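Putative transcription protein (Pseudomonas aeruginosa PAO1, PDB 4GCV) probably binds DNA through an HxlR-type helix-turn-helix domain and is a putative oxidative-stress sensing transcriptional regulator. Local coordinates at the interface of chains A and B. Residues are numbered along the deposited sequence; one frame, centred on the assembly and turned at random. Chains: chain A/B, Putative transcription protein.

Contact 1: the interface of chains A and B. Residues chain A 113, 121-125; chain B 126-129, 140.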
# COMPACT_ATOMS: atom_id res chain seq x y z
N LEU A 113 -8.75 -8.64 8.54
CA LEU A 113 -7.75 -9.50 7.98
C LEU A 113 -7.63 -10.71 8.91
O LEU A 113 -7.29 -10.56 10.09
CB LEU A 113 -6.47 -8.70 7.86
CG LEU A 113 -5.35 -9.50 7.25
CD1 LEU A 113 -5.82 -10.06 5.88
CD2 LEU A 113 -4.06 -8.68 7.12
N PRO A 121 -8.19 -13.36 13.71
CA PRO A 121 -7.73 -12.06 13.25
C PRO A 121 -6.21 -11.97 13.27
O PRO A 121 -5.57 -12.57 14.13
CB PRO A 121 -8.29 -11.10 14.31
CG PRO A 121 -9.50 -11.81 14.84
CD PRO A 121 -9.04 -13.24 14.91
N VAL A 122 -5.65 -11.23 12.31
CA VAL A 122 -4.24 -10.97 12.22
C VAL A 122 -3.94 -9.75 13.10
O VAL A 122 -4.49 -8.65 12.88
CB VAL A 122 -3.87 -10.68 10.73
CG1 VAL A 122 -2.45 -10.07 10.61
CG2 VAL A 122 -4.06 -11.94 9.86
N ARG A 123 -3.05 -9.91 14.06
CA ARG A 123 -2.79 -8.82 14.98
C ARG A 123 -1.82 -7.81 14.36
O ARG A 123 -2.00 -6.62 14.51
CB ARG A 123 -2.25 -9.36 16.30
CG ARG A 123 -3.02 -8.86 17.56
CD ARG A 123 -2.08 -8.87 18.82
NE ARG A 123 -0.76 -8.27 18.54
CZ ARG A 123 -0.47 -6.96 18.58
NH1 ARG A 123 -1.40 -6.07 18.92
NH2 ARG A 123 0.76 -6.54 18.29
N SER A 124 -0.80 -8.29 13.67
CA SER A 124 0.18 -7.43 13.01
C SER A 124 0.97 -8.21 11.95
O SER A 124 0.79 -9.41 11.77
CB SER A 124 1.13 -6.77 14.03
OG SER A 124 1.77 -7.76 14.81
N PHE A 125 1.82 -7.50 11.23
CA PHE A 125 2.73 -8.11 10.30
C PHE A 125 4.09 -8.28 10.95
O PHE A 125 4.48 -7.47 11.76
CB PHE A 125 2.87 -7.26 9.04
CG PHE A 125 1.58 -7.08 8.30
CD1 PHE A 125 0.80 -8.18 7.95
CD2 PHE A 125 1.14 -5.81 7.95
CE1 PHE A 125 -0.38 -8.02 7.30
CE2 PHE A 125 -0.03 -5.65 7.30
CZ PHE A 125 -0.80 -6.77 6.96
N MSE B 126 5.01 -11.57 7.17
CA MSE B 126 4.26 -12.70 7.76
C MSE B 126 3.12 -12.14 8.62
O MSE B 126 3.19 -11.02 9.08
CB MSE B 126 5.20 -13.57 8.61
CG MSE B 126 6.39 -14.22 7.86
SE MSE B 126 5.87 -15.85 6.86
CE MSE B 126 5.63 -15.10 5.12
N ALA B 127 2.06 -12.93 8.82
CA ALA B 127 0.97 -12.52 9.70
C ALA B 127 1.06 -13.11 11.11
O ALA B 127 1.15 -14.34 11.28
CB ALA B 127 -0.37 -12.87 9.07
N ALA B 128 1.04 -12.23 12.12
CA ALA B 128 1.09 -12.67 13.52
C ALA B 128 -0.30 -12.71 14.08
O ALA B 128 -0.96 -11.69 14.15
CB ALA B 128 1.94 -11.73 14.34
N LEU B 129 -0.73 -13.89 14.48
CA LEU B 129 -2.02 -14.06 15.13
C LEU B 129 -1.95 -13.71 16.62
O LEU B 129 -0.87 -13.45 17.17
CB LEU B 129 -2.49 -15.50 14.92
CG LEU B 129 -2.54 -15.88 13.43
CD1 LEU B 129 -3.19 -17.22 13.20
CD2 LEU B 129 -3.23 -14.79 12.59
N CYS B 140 -3.90 -16.08 4.58
CA CYS B 140 -4.82 -15.12 5.19
C CYS B 140 -5.86 -14.65 4.20
O CYS B 140 -5.66 -14.76 2.99
CB CYS B 140 -4.06 -13.89 5.68
SG CYS B 140 -2.95 -14.28 6.99
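Strands 122-129 of the two copies of this HxlR-family protein pair edge to edge, so A:Ser124 and B:Ala128 face each other in an antiparallel beta bridge between chains. Two backbone bonds carry the pairing: B:Ala128 N donates to A:Ser124 O at 2.9 Å and is nearly straight, 172° at the hydrogen, while A:Arg123 N donates to B:Ala128 O at 2.7 Å. A:Ser124 N is a weak second donor to B:Ala128 O, the mark of a beta bulge at A:Arg123 (psi -41°). The bulge shifts the register by one residue between the bridge A:Val122 with B:Leu129 and the bridges at A:Ser124 and A:Phe125, the latter with B:Ala127. A:Val122 carries much of the apolar contact. Its CG1, anti to the backbone N (chi1 167°), reaches the methyl CB of B:Ala127 at 3.8 Å, and CG2 meets the thiol SG of B:Cys140 at 3.9 Å. B:Ala127 CB also lies near CG2 and so sits against both branches. B:Leu129 CD2 runs alongside the chain A backbone, 3.6 Å from A:Pro121 O and 4.0 Å from A:Val122 CA. B:Met126 O, of a selenomethionine, lies in the A:Phe125 ring plane, at its edge, 3.9 Å from A:Phe125 CD1.

Contact 2: the interface of chains A and B. Residues chain A 23, 27, 30-31, 110-111; chain B 142, 152, 155-156.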
# COMPACT_ATOMS: atom_id res chain seq x y z
N TRP A 23 -9.78 2.38 -1.86
CA TRP A 23 -10.91 1.52 -1.47
C TRP A 23 -11.46 0.64 -2.62
O TRP A 23 -11.54 -0.60 -2.48
CB TRP A 23 -12.00 2.35 -0.83
CG TRP A 23 -13.27 1.64 -0.45
CD1 TRP A 23 -14.52 1.92 -0.91
CD2 TRP A 23 -13.43 0.60 0.51
NE1 TRP A 23 -15.44 1.11 -0.32
CE2 TRP A 23 -14.80 0.27 0.55
CE3 TRP A 23 -12.55 -0.13 1.31
CZ2 TRP A 23 -15.31 -0.74 1.37
CZ3 TRP A 23 -13.04 -1.13 2.12
CH2 TRP A 23 -14.42 -1.43 2.15
N LEU A 27 -11.26 -3.46 -3.38
CA LEU A 27 -12.45 -4.28 -3.61
C LEU A 27 -12.41 -4.94 -4.99
O LEU A 27 -12.68 -6.11 -5.11
CB LEU A 27 -13.75 -3.48 -3.41
CG LEU A 27 -14.05 -2.91 -2.01
CD1 LEU A 27 -15.42 -2.17 -1.97
CD2 LEU A 27 -14.00 -3.96 -0.95
N ARG A 30 -9.61 -7.77 -5.22
CA ARG A 30 -9.96 -8.94 -4.47
C ARG A 30 -10.96 -9.78 -5.25
O ARG A 30 -10.88 -11.01 -5.23
CB ARG A 30 -10.55 -8.53 -3.13
CG ARG A 30 -11.27 -9.63 -2.40
CD ARG A 30 -11.73 -9.15 -1.02
NE ARG A 30 -12.23 -10.31 -0.28
CZ ARG A 30 -13.50 -10.68 -0.24
NH1 ARG A 30 -14.43 -9.99 -0.89
NH2 ARG A 30 -13.85 -11.75 0.45
N ASP A 31 -11.89 -9.11 -5.92
CA ASP A 31 -12.83 -9.81 -6.78
C ASP A 31 -12.17 -10.49 -7.97
O ASP A 31 -12.55 -11.59 -8.35
CB ASP A 31 -13.94 -8.88 -7.28
CG ASP A 31 -15.07 -8.74 -6.27
OD1 ASP A 31 -14.97 -9.34 -5.19
OD2 ASP A 31 -16.07 -8.04 -6.57
N SER A 110 -15.46 -3.53 10.39
CA SER A 110 -16.31 -4.00 9.29
C SER A 110 -15.53 -4.86 8.25
O SER A 110 -16.13 -5.73 7.61
CB SER A 110 -16.95 -2.81 8.57
OG SER A 110 -17.26 -1.77 9.48
N VAL A 111 -14.23 -4.62 8.13
CA VAL A 111 -13.33 -5.36 7.25
C VAL A 111 -12.18 -5.89 8.10
O VAL A 111 -11.55 -5.14 8.85
CB VAL A 111 -12.67 -4.47 6.18
CG1 VAL A 111 -11.88 -5.32 5.13
CG2 VAL A 111 -13.69 -3.61 5.52
N VAL B 142 -9.12 -11.39 3.49
CA VAL B 142 -9.89 -10.22 3.84
C VAL B 142 -11.36 -10.64 3.89
O VAL B 142 -11.86 -11.28 2.97
CB VAL B 142 -9.63 -9.10 2.80
CG1 VAL B 142 -10.68 -8.00 2.84
CG2 VAL B 142 -8.24 -8.53 2.99
N MSE B 152 -21.66 -3.97 3.16
CA MSE B 152 -20.29 -4.42 3.29
C MSE B 152 -20.16 -5.92 3.06
O MSE B 152 -19.25 -6.35 2.35
CB MSE B 152 -19.69 -4.01 4.65
CG MSE B 152 -18.25 -4.39 4.77
SE MSE B 152 -17.20 -3.33 3.50
CE MSE B 152 -17.06 -1.65 4.52
N ARG B 155 -20.23 -6.79 -0.54
CA ARG B 155 -18.99 -6.43 -1.21
C ARG B 155 -17.86 -7.42 -0.96
O ARG B 155 -16.94 -7.54 -1.79
CB ARG B 155 -18.57 -5.00 -0.89
CG ARG B 155 -19.54 -4.03 -1.45
CD ARG B 155 -19.30 -2.58 -1.04
NE ARG B 155 -19.97 -1.76 -2.04
CZ ARG B 155 -20.53 -0.58 -1.84
NH1 ARG B 155 -20.50 0.00 -0.66
NH2 ARG B 155 -21.11 0.03 -2.87
N LEU B 156 -17.99 -8.20 0.12
CA LEU B 156 -16.95 -9.12 0.57
C LEU B 156 -17.37 -10.59 0.50
O LEU B 156 -18.32 -10.93 -0.24
CB LEU B 156 -16.52 -8.75 2.00
CG LEU B 156 -15.85 -7.38 2.15
CD1 LEU B 156 -15.46 -7.10 3.62
CD2 LEU B 156 -14.64 -7.22 1.19
O HOH W 1 -14.25 -7.17 -2.54
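The A:Trp23 indole of the HxlR-like helix-turn-helix domain meets B:Met152 at its rim: the selenium SE of this selenomethionine lies in the ring plane, 3.6 Å from the benzo carbon CH2, and the methyl CE is equally near that carbon. One face of the indole carries A:Leu27 CD1 from its own helix 23-33, 3.4 Å above the plane and offset toward the rim. B:Met152 bends at chi2 (67°) and again at chi3 (80°), which curls SE and CE together against the tryptophan edge; CE also touches A:Val111 CG2. The second flat group, the A:Arg30 guanidinium, has water 1 in its plane at the edge. This water links A:Arg30 NH1, at 3.3 Å, with the backbone oxygen B:Arg155 O, at 2.8 Å, and is hydrogen-bonded to A:Leu27 O as well. The arginine is extended from CG to NE, with CG anti to its backbone N (chi1 165°), and this carries the guanidinium across B:Leu156 at about a right angle. Its NH2 makes a weak, strongly bent hydrogen bond to B:Val142 O. B:Leu156 CD2 packs against A:Leu27 CD2 at 4.0 Å, while A:Val111 CG1 and B:Val142 CG1 touch at 3.7 Å, the side chains crossing at a slant.

Contact 3: the interface of chains A and B. Residues chain A 129, 131, 133, 135, 139-140; chain B 115, 118, 120-122.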
# COMPACT_ATOMS: atom_id res chain seq x y z
N LEU A 129 13.27 -12.84 7.97
CA LEU A 129 14.53 -12.32 7.45
C LEU A 129 15.31 -13.40 6.71
O LEU A 129 14.93 -14.61 6.72
CB LEU A 129 15.38 -11.70 8.59
CG LEU A 129 14.71 -10.58 9.41
CD1 LEU A 129 15.60 -10.15 10.57
CD2 LEU A 129 14.30 -9.31 8.58
N ASP A 131 18.37 -14.48 7.38
CA ASP A 131 18.99 -15.43 8.33
C ASP A 131 18.02 -16.36 9.10
O ASP A 131 18.42 -16.99 10.09
CB ASP A 131 19.87 -14.67 9.33
CG ASP A 131 19.11 -13.58 10.09
OD1 ASP A 131 17.85 -13.62 10.15
OD2 ASP A 131 19.77 -12.69 10.65
N ARG A 133 15.49 -15.52 11.06
CA ARG A 133 14.78 -14.81 12.13
C ARG A 133 13.49 -14.09 11.64
O ARG A 133 13.35 -13.77 10.46
CB ARG A 133 15.72 -13.83 12.84
CG ARG A 133 16.98 -14.51 13.48
CD ARG A 133 17.86 -13.53 14.28
NE ARG A 133 18.41 -12.52 13.39
CZ ARG A 133 18.07 -11.23 13.39
NH1 ARG A 133 17.22 -10.73 14.27
NH2 ARG A 133 18.62 -10.43 12.51
N VAL A 135 11.16 -10.79 12.87
CA VAL A 135 11.18 -9.63 13.76
C VAL A 135 9.95 -8.78 13.49
O VAL A 135 9.25 -9.02 12.48
CB VAL A 135 12.43 -8.76 13.53
CG1 VAL A 135 13.77 -9.51 13.97
CG2 VAL A 135 12.47 -8.26 12.08
N GLN A 139 10.42 -2.93 13.33
CA GLN A 139 11.89 -2.89 13.44
C GLN A 139 12.64 -2.95 12.09
O GLN A 139 13.88 -3.04 12.03
CB GLN A 139 12.37 -4.01 14.36
CG GLN A 139 11.57 -4.16 15.68
CD GLN A 139 12.15 -5.20 16.63
OE1 GLN A 139 11.67 -5.36 17.76
NE2 GLN A 139 13.18 -5.92 16.18
N CYS A 140 11.91 -2.91 11.00
CA CYS A 140 12.56 -2.88 9.69
C CYS A 140 12.59 -1.46 9.11
O CYS A 140 11.93 -0.55 9.63
CB CYS A 140 11.87 -3.85 8.72
SG CYS A 140 11.88 -5.51 9.43
N GLU B 115 16.19 -5.26 8.12
CA GLU B 115 16.09 -5.12 9.57
C GLU B 115 16.96 -3.91 9.91
O GLU B 115 18.10 -3.85 9.47
CB GLU B 115 16.60 -6.36 10.32
CG GLU B 115 16.74 -6.11 11.85
CD GLU B 115 17.25 -7.29 12.63
OE1 GLU B 115 16.71 -7.56 13.73
OE2 GLU B 115 18.22 -7.93 12.18
N SER B 118 20.73 -4.82 11.74
CA SER B 118 21.76 -5.43 10.91
C SER B 118 21.45 -4.88 9.56
O SER B 118 20.50 -4.11 9.40
CB SER B 118 21.52 -6.93 10.91
OG SER B 118 20.15 -7.16 10.59
N ARG B 120 20.08 -6.75 7.46
CA ARG B 120 19.52 -8.05 7.02
C ARG B 120 18.25 -7.94 6.17
O ARG B 120 17.21 -7.44 6.66
CB ARG B 120 19.28 -8.93 8.24
CG ARG B 120 19.28 -10.44 8.02
CD ARG B 120 20.60 -10.97 7.48
NE ARG B 120 21.67 -11.07 8.48
CZ ARG B 120 22.72 -10.25 8.56
NH1 ARG B 120 22.85 -9.24 7.70
NH2 ARG B 120 23.64 -10.45 9.49
N PRO B 121 18.30 -8.40 4.90
CA PRO B 121 17.10 -8.15 4.11
C PRO B 121 15.90 -8.98 4.56
O PRO B 121 16.03 -10.06 5.13
CB PRO B 121 17.54 -8.51 2.68
CG PRO B 121 19.00 -8.66 2.73
CD PRO B 121 19.29 -9.14 4.11
N VAL B 122 14.74 -8.40 4.34
CA VAL B 122 13.47 -9.02 4.61
C VAL B 122 13.08 -9.93 3.40
O VAL B 122 12.85 -9.42 2.29
CB VAL B 122 12.40 -7.93 4.77
CG1 VAL B 122 10.98 -8.55 4.80
CG2 VAL B 122 12.70 -7.07 6.02
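A:Arg133 and B:Glu115 meet end-on, their side chains at about a right angle and the guanidinium and carboxylate planes turned 26° apart. A:Arg133 NH2 donates to B:Glu115 OE2 at 2.6 Å and A:Arg133 NH1 to B:Glu115 OE1 at 3.3 Å. Both oxygens lie close to the guanidinium plane and are met on the syn side, but the nitrogens stand out of the carboxylate plane by about as much as the planes are twisted. B:Glu115 is stretched out, CG anti to the backbone N (chi1 170°), which carries its carboxylate across to the arginine. From its own chain, B:Ser118 OG donates to B:Glu115 OE2 on the anti side at 2.6 Å, so this oxygen is gripped by donors from both chains. A:Asp131 takes the NE/NH2 edge side-on: both nitrogens donate to A:Asp131 OD2, A:Arg133 NE at 3.1 Å from above the carboxylate plane and NH2 on the syn side. This grip within chain A should fix the guanidinium's rotation. B:Arg120 NE turns toward A:Asp131 OD2 at 3.3 Å, a weak hydrogen bond within a salt bridge, the planes 80° apart. Beside the charged groups, A:Leu129 CD2 packs on B:Val122 CG2 at 3.8 Å. The network ties the A:Asp131 to A:Arg133 loop to the partner chain, probably securing the outer end of the intersubunit strand pairing.

Contact 4: the interface of chains A and B. Residues chain A 91, 95, 102, 125, 137; chain B 91-92, 95, 125-126.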
# COMPACT_ATOMS: atom_id res chain seq x y z
N VAL A 91 -0.31 -8.39 -0.85
CA VAL A 91 0.31 -7.97 0.39
C VAL A 91 0.04 -6.50 0.63
O VAL A 91 -0.09 -6.08 1.77
CB VAL A 91 1.82 -8.19 0.31
CG1 VAL A 91 2.57 -7.67 1.55
CG2 VAL A 91 2.06 -9.68 0.12
N ALA A 95 -1.99 -4.98 3.59
CA ALA A 95 -1.37 -3.95 4.41
C ALA A 95 -2.30 -2.73 4.56
O ALA A 95 -2.37 -2.15 5.67
CB ALA A 95 0.02 -3.54 3.88
N ARG A 102 -5.97 -0.34 12.07
CA ARG A 102 -5.09 0.07 13.14
C ARG A 102 -5.98 0.95 14.05
O ARG A 102 -6.74 1.83 13.56
CB ARG A 102 -3.96 0.87 12.51
CG ARG A 102 -2.68 0.97 13.28
CD ARG A 102 -2.03 -0.35 13.58
NE ARG A 102 -0.95 -0.14 14.54
CZ ARG A 102 0.29 0.29 14.22
NH1 ARG A 102 0.62 0.57 12.96
NH2 ARG A 102 1.20 0.44 15.18
N PHE A 125 1.82 -7.50 11.23
CA PHE A 125 2.73 -8.11 10.30
C PHE A 125 4.09 -8.28 10.95
O PHE A 125 4.48 -7.47 11.76
CB PHE A 125 2.87 -7.26 9.04
CG PHE A 125 1.58 -7.08 8.30
CD1 PHE A 125 0.80 -8.18 7.95
CD2 PHE A 125 1.14 -5.81 7.95
CE1 PHE A 125 -0.38 -8.02 7.30
CE2 PHE A 125 -0.03 -5.65 7.30
CZ PHE A 125 -0.80 -6.77 6.96
N LEU A 137 7.77 -5.78 12.03
CA LEU A 137 7.92 -4.88 10.90
C LEU A 137 8.33 -3.52 11.43
O LEU A 137 9.18 -2.83 10.86
CB LEU A 137 6.63 -4.80 10.08
CG LEU A 137 6.88 -4.43 8.62
CD1 LEU A 137 7.54 -5.56 7.94
CD2 LEU A 137 5.55 -4.17 7.98
N VAL B 91 3.68 0.82 7.41
CA VAL B 91 3.49 -0.56 7.03
C VAL B 91 3.14 -0.70 5.55
O VAL B 91 3.55 -1.66 4.91
CB VAL B 91 2.40 -1.27 7.89
CG1 VAL B 91 2.38 -2.77 7.54
CG2 VAL B 91 2.71 -1.06 9.40
N VAL B 92 2.35 0.22 5.04
CA VAL B 92 1.89 0.18 3.67
C VAL B 92 3.08 0.48 2.73
O VAL B 92 3.29 -0.23 1.79
CB VAL B 92 0.71 1.15 3.46
CG1 VAL B 92 0.42 1.38 1.97
CG2 VAL B 92 -0.52 0.62 4.13
N ALA B 95 5.26 -2.39 2.55
CA ALA B 95 4.63 -3.37 1.72
C ALA B 95 4.84 -3.03 0.25
O ALA B 95 5.08 -3.94 -0.50
CB ALA B 95 3.15 -3.52 2.05
N PHE B 125 6.79 -10.71 4.24
CA PHE B 125 5.89 -10.31 5.30
C PHE B 125 5.33 -11.57 5.88
O PHE B 125 5.17 -12.54 5.16
CB PHE B 125 4.73 -9.53 4.72
CG PHE B 125 4.93 -8.05 4.70
CD1 PHE B 125 6.11 -7.50 4.23
CD2 PHE B 125 3.91 -7.20 5.17
CE1 PHE B 125 6.29 -6.13 4.20
CE2 PHE B 125 4.06 -5.81 5.14
CZ PHE B 125 5.27 -5.27 4.67
N MSE B 126 5.01 -11.57 7.17
CA MSE B 126 4.26 -12.70 7.76
C MSE B 126 3.12 -12.14 8.62
O MSE B 126 3.19 -11.02 9.08
CB MSE B 126 5.20 -13.57 8.61
CG MSE B 126 6.39 -14.22 7.86
SE MSE B 126 5.87 -15.85 6.86
CE MSE B 126 5.63 -15.10 5.12
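The backbones are helical at A:Ala95 and B:Ala95 (phi near -64°, psi near -41°), in helix 90-101 of chain A and helix 84-101 of chain B, and extended at residue 125 of each strand 122-129. Between the helices A:Ala95 CB faces B:Ala95 CB at 3.6 Å. The B:Phe125 ring is sandwiched between chain A side chains: A:Val91 CG1 sits 3.8 Å above one face and A:Leu137 CD1 3.9 Å above the other, both offset toward the rim. A:Leu137 crosses this phenylalanine at about a right angle, and its second branch, CD2, reaches the ring tip, B:Phe125 CZ, at 3.5 Å. The same A:Leu137 CD2 also presses on B:Val91 CG1 at 3.5 Å, tighter than usual for two methyl groups. B:Val91 CG1, anti to the backbone N (chi1 -173°), points from its helix toward chain A, where it also meets A:Phe125 CD2 at 3.3 Å. The two phenylalanines cross obliquely, A:Phe125 CG lying 3.9 Å from B:Phe125 CD2. Polar groups of the two chains do not come within bonding distance in this patch. Its carbon packing joins the helix pair to the paired strands, forming a hydrophobic core between the subunits that would set how the two DNA-binding domains stand relative to each other.

Contacts 1 and 4 lie closest, about 9 Å between the centres of their C-alpha atoms, and share A:Phe125 and B:Met126, joining strand pairing directly to the helix core. Contact 3 lies about 14 Å from contact 4 and 18 Å from contact 1; its A:Leu129 and B:Val122 pairing is the two-fold twin of a bridge in contact 1. At contact 2, about 31 Å from contact 3, 17 Å from contact 1 and 18 Å from contact 4, B:Leu156, the last modelled residue of chain B, reaches the partner's helix 23-33. Together these patches describe an intertwined dimer, plausibly the functional form.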